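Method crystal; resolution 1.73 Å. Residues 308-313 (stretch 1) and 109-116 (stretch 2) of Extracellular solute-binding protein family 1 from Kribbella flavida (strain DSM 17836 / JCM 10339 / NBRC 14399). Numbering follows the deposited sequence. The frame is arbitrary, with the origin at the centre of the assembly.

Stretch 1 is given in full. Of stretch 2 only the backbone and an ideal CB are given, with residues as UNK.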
ATOM      1  N   GLY A 308     -11.396  -5.408  -9.347  1.00 16.46           N
ATOM      2  CA  GLY A 308     -10.129  -4.878  -9.827  1.00 16.04           C
ATOM      3  C   GLY A 308      -8.954  -5.008  -8.876  1.00 18.62           C
ATOM      4  O   GLY A 308      -7.849  -4.554  -9.214  1.00 18.80           O
ATOM      5  N   SER A 309      -9.150  -5.595  -7.699  1.00 15.77           N
ATOM      6  CA  SER A 309      -8.068  -5.737  -6.733  1.00 17.34           C
ATOM      7  C   SER A 309      -6.946  -6.608  -7.285  1.00 14.24           C
ATOM      8  O   SER A 309      -7.189  -7.675  -7.854  1.00 16.77           O
ATOM      9  CB  SER A 309      -8.608  -6.351  -5.451  1.00 20.61           C
ATOM     10  OG  SER A 309      -9.710  -5.604  -4.979  1.00 26.30           O
ATOM     11  N   PHE A 310      -5.703  -6.163  -7.084  1.00 12.64           N
ATOM     12  CA  PHE A 310      -4.599  -6.871  -7.738  1.00 13.55           C
ATOM     13  C   PHE A 310      -4.151  -8.064  -6.891  1.00 12.56           C
ATOM     14  O   PHE A 310      -3.888  -7.901  -5.690  1.00 12.23           O
ATOM     15  CB  PHE A 310      -3.417  -5.937  -7.998  1.00 12.51           C
ATOM     16  CG  PHE A 310      -2.445  -6.500  -8.978  1.00 13.40           C
ATOM     17  CD1 PHE A 310      -2.702  -6.425 -10.337  1.00 14.79           C
ATOM     18  CD2 PHE A 310      -1.313  -7.174  -8.544  1.00 13.20           C
ATOM     19  CE1 PHE A 310      -1.815  -6.978 -11.267  1.00 17.23           C
ATOM     20  CE2 PHE A 310      -0.415  -7.726  -9.465  1.00 13.61           C
ATOM     21  CZ  PHE A 310      -0.676  -7.632 -10.827  1.00 17.43           C
ATOM     22  N   PRO A 311      -4.059  -9.265  -7.469  1.00 12.63           N
ATOM     23  CA  PRO A 311      -3.763 -10.461  -6.660  1.00 13.72           C
ATOM     24  C   PRO A 311      -2.372 -10.424  -6.047  1.00 12.56           C
ATOM     25  O   PRO A 311      -1.437  -9.843  -6.598  1.00 14.19           O
ATOM     26  CB  PRO A 311      -3.870 -11.612  -7.670  1.00 13.99           C
ATOM     27  CG  PRO A 311      -4.779 -11.097  -8.737  1.00 13.48           C
ATOM     28  CD  PRO A 311      -4.425  -9.617  -8.850  1.00 11.42           C
ATOM     29  N   SER A 312      -2.242 -11.069  -4.890  1.00 11.69           N
ATOM     30  CA  SER A 312      -0.937 -11.280  -4.278  1.00 12.71           C
ATOM     31  C   SER A 312      -0.445 -12.712  -4.441  1.00 13.87           C
ATOM     32  O   SER A 312       0.611 -13.057  -3.904  1.00 14.34           O
ATOM     33  CB  SER A 312      -0.970 -10.898  -2.793  1.00 12.50           C
ATOM     34  OG  SER A 312      -1.835 -11.739  -2.035  1.00 12.41           O
ATOM     35  N   THR A 313      -1.182 -13.545  -5.172  1.00 13.82           N
ATOM     36  CA  THR A 313      -0.848 -14.952  -5.352  1.00 14.17           C
ATOM     37  C   THR A 313      -0.166 -15.137  -6.703  1.00 15.64           C
ATOM     38  O   THR A 313      -0.725 -14.763  -7.744  1.00 17.84           O
ATOM     39  CB  THR A 313      -2.111 -15.814  -5.275  1.00 16.63           C
ATOM     40  OG1 THR A 313      -3.114 -15.264  -6.146  1.00 18.41           O
ATOM     41  CG2 THR A 313      -2.659 -15.855  -3.841  1.00 18.65           C
ATOM     42  N   UNK A 109      -3.609 -14.349   6.098  1.00 12.14           N
ATOM     43  CA  UNK A 109      -3.546 -14.780   4.708  1.00 12.35           C
ATOM     44  C   UNK A 109      -3.780 -13.576   3.799  1.00 13.31           C
ATOM     45  O   UNK A 109      -4.804 -12.896   3.921  1.00 12.89           O
ATOM     46  CB  UNK A 109      -4.571 -15.881   4.429  1.00 12.35           C
ATOM     47  N   UNK A 110      -2.857 -13.344   2.868  1.00 10.01           N
ATOM     48  CA  UNK A 110      -2.884 -12.110   2.096  1.00 12.47           C
ATOM     49  C   UNK A 110      -3.983 -12.075   1.040  1.00 11.99           C
ATOM     50  O   UNK A 110      -4.213 -13.045   0.306  1.00 11.31           O
ATOM     51  CB  UNK A 110      -1.527 -11.900   1.421  1.00 12.47           C
ATOM     52  N   UNK A 111      -4.666 -10.924   0.963  1.00 10.43           N
ATOM     53  CA  UNK A 111      -5.650 -10.695  -0.085  1.00  9.72           C
ATOM     54  C   UNK A 111      -4.979  -9.925  -1.218  1.00 11.11           C
ATOM     55  O   UNK A 111      -4.108 -10.483  -1.891  1.00 14.30           O
ATOM     56  CB  UNK A 111      -6.866  -9.937   0.452  1.00  9.72           C
ATOM     57  N   UNK A 112      -5.346  -8.660  -1.448  1.00 11.84           N
ATOM     58  CA  UNK A 112      -4.784  -7.943  -2.587  1.00 12.34           C
ATOM     59  C   UNK A 112      -3.514  -7.175  -2.190  1.00 13.08           C
ATOM     60  O   UNK A 112      -3.080  -7.186  -1.032  1.00 13.65           O
ATOM     61  CB  UNK A 112      -5.823  -6.982  -3.167  1.00 12.34           C
ATOM     62  N   UNK A 113      -2.890  -6.518  -3.178  1.00 11.34           N
ATOM     63  CA  UNK A 113      -1.708  -5.685  -2.963  1.00 10.98           C
ATOM     64  C   UNK A 113      -1.825  -4.419  -3.806  1.00 13.31           C
ATOM     65  O   UNK A 113      -2.678  -4.305  -4.687  1.00 13.08           O
ATOM     66  CB  UNK A 113      -0.428  -6.449  -3.308  1.00 10.98           C
ATOM     67  N   UNK A 114      -0.926  -3.469  -3.540  1.00 11.57           N
ATOM     68  CA  UNK A 114      -0.838  -2.260  -4.325  1.00 12.62           C
ATOM     69  C   UNK A 114       0.552  -2.060  -4.894  1.00 13.76           C
ATOM     70  O   UNK A 114       1.264  -1.115  -4.527  1.00 12.78           O
ATOM     71  CB  UNK A 114      -1.238  -1.051  -3.477  1.00 12.62           C
ATOM     72  N   UNK A 115       0.982  -2.947  -5.793  1.00 12.84           N
ATOM     73  CA  UNK A 115       2.321  -2.786  -6.381  1.00 14.32           C
ATOM     74  C   UNK A 115       2.394  -1.485  -7.164  1.00 14.57           C
ATOM     75  O   UNK A 115       1.449  -1.104  -7.857  1.00 12.72           O
ATOM     76  CB  UNK A 115       2.665  -3.969  -7.288  1.00 14.32           C
ATOM     77  N   UNK A 116       3.516  -0.783  -7.028  1.00 14.47           N
ATOM     78  CA  UNK A 116       3.599   0.602  -7.460  1.00 13.93           C
ATOM     79  C   UNK A 116       4.418   0.774  -8.728  1.00 15.53           C
ATOM     80  O   UNK A 116       5.482   0.166  -8.887  1.00 16.59           O
ATOM     81  CB  UNK A 116       4.197   1.459  -6.343  1.00 13.93           C
TER

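Nothing of stretch 1 comes within 5.5 Å of the ideal CB at position 109, so these atoms favour no particular residue. The deposited residue is Tyr109.

At position 110 the CA-to-CB direction points toward stretch 1, and an ideal CB would sit 3.5 Å from Ser312 OG. The backbone angles are ordinary for a strand and do not demand glycine; alanine or serine might also be considered, though any side chain would begin close to that hydroxyl. The deposited residue is Gly110, which leaves the space beside Ser312 free.

Position 111 points away from stretch 1. Its backbone matters more: the carbonyl accepts a short hydrogen bond from the serine hydroxyl, Ser312 OG to O of residue 111, 2.6 Å. Any residue supplies that carbonyl, and stretch 1 leaves the choice open, but a psi of -112° is unusual for a strand. The deposited residue is Thr111, whose side chain stays clear of stretch 1.

At position 112 the CB points sideways, 3.3 Å from Phe310 O and 3.7 Å from Ser309 CB. A compact polar residue, aspartate, asparagine or serine, would suit this place beside a serine and near the amide of Phe310, which has no acceptor in stretch 2. Asp112 is found. Its OD2 lies 3.5 Å from Ser309 CB and accepts a hydrogen bond from a water (water O to OD2, 3.2 Å); the same water accepts from Phe310 N (N to water O, 2.9 Å), linking carboxylate and amide indirectly.

Position 113 offers its amide to Phe310 O, with N to O 3.0 Å and an angle of 147° at the hydrogen. Its CB lies on the same side as the Phe310 side chain, 4.5 Å from Ser312 CB, so an aliphatic residue, valine, leucine or isoleucine, is expected. In Ile113, CG1 lies at the edge of the Phe310 ring, 4.0 Å from CD2, and 3.4 Å from Pro311 O; CG2 comes to 3.7 Å of Ser312 CB.

Position 114 points away and meets nothing of stretch 1; the contact sets no preference. It is Gly114.

Position 115 again points toward stretch 1, its ideal CB 5.3 Å from Phe310 CD2. Phi of -63° allows proline, while valine or leucine could also address the ring. The deposited Pro115 brings CG to 3.8 Å from Phe310 CD2, an apolar contact.

Position 116 is out of reach, and the deposited residue is Glu116.

Stretch 2, residues 109-116: YGTDIGPE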
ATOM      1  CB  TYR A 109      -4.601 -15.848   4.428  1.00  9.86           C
ATOM      2  CG  TYR A 109      -4.287 -17.224   4.968  1.00 11.92           C
ATOM      3  CD1 TYR A 109      -2.971 -17.664   5.094  1.00 13.38           C
ATOM      4  CD2 TYR A 109      -5.312 -18.104   5.307  1.00 13.87           C
ATOM      5  CE1 TYR A 109      -2.675 -18.943   5.551  1.00 13.07           C
ATOM      6  CE2 TYR A 109      -5.032 -19.388   5.776  1.00 15.79           C
ATOM      7  CZ  TYR A 109      -3.713 -19.798   5.899  1.00 15.63           C
ATOM      8  OH  TYR A 109      -3.437 -21.074   6.360  1.00 17.63           O
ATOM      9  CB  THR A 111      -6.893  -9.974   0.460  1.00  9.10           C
ATOM     10  OG1 THR A 111      -6.558  -8.646   0.885  1.00  9.97           O
ATOM     11  CG2 THR A 111      -7.466 -10.749   1.655  1.00 10.17           C
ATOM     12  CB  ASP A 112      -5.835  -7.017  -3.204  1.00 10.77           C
ATOM     13  CG  ASP A 112      -6.304  -5.921  -2.246  1.00 17.95           C
ATOM     14  OD1 ASP A 112      -6.107  -6.053  -1.020  1.00 17.95           O
ATOM     15  OD2 ASP A 112      -6.885  -4.920  -2.727  1.00 21.84           O
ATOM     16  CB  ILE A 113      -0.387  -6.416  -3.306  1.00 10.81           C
ATOM     17  CG1 ILE A 113      -0.501  -7.171  -4.642  1.00  9.35           C
ATOM     18  CG2 ILE A 113       0.030  -7.341  -2.160  1.00 12.65           C
ATOM     19  CD1 ILE A 113       0.872  -7.643  -5.195  1.00 10.56           C
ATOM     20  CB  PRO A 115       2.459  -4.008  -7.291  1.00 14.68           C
ATOM     21  CG  PRO A 115       1.051  -4.292  -7.719  1.00 13.75           C
ATOM     22  CD  PRO A 115       0.211  -4.008  -6.471  1.00 10.74           C
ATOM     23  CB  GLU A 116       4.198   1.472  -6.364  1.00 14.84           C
ATOM     24  CG  GLU A 116       3.290   1.570  -5.138  1.00 16.36           C
ATOM     25  CD  GLU A 116       3.904   2.406  -4.063  1.00 17.87           C
ATOM     26  OE1 GLU A 116       4.827   1.919  -3.383  1.00 21.16           O
ATOM     27  OE2 GLU A 116       3.466   3.556  -3.907  1.00 18.40           O
TER
HETATM   28  O   HOH W   1      -5.406  -3.896  -5.351  1.00 20.45           O
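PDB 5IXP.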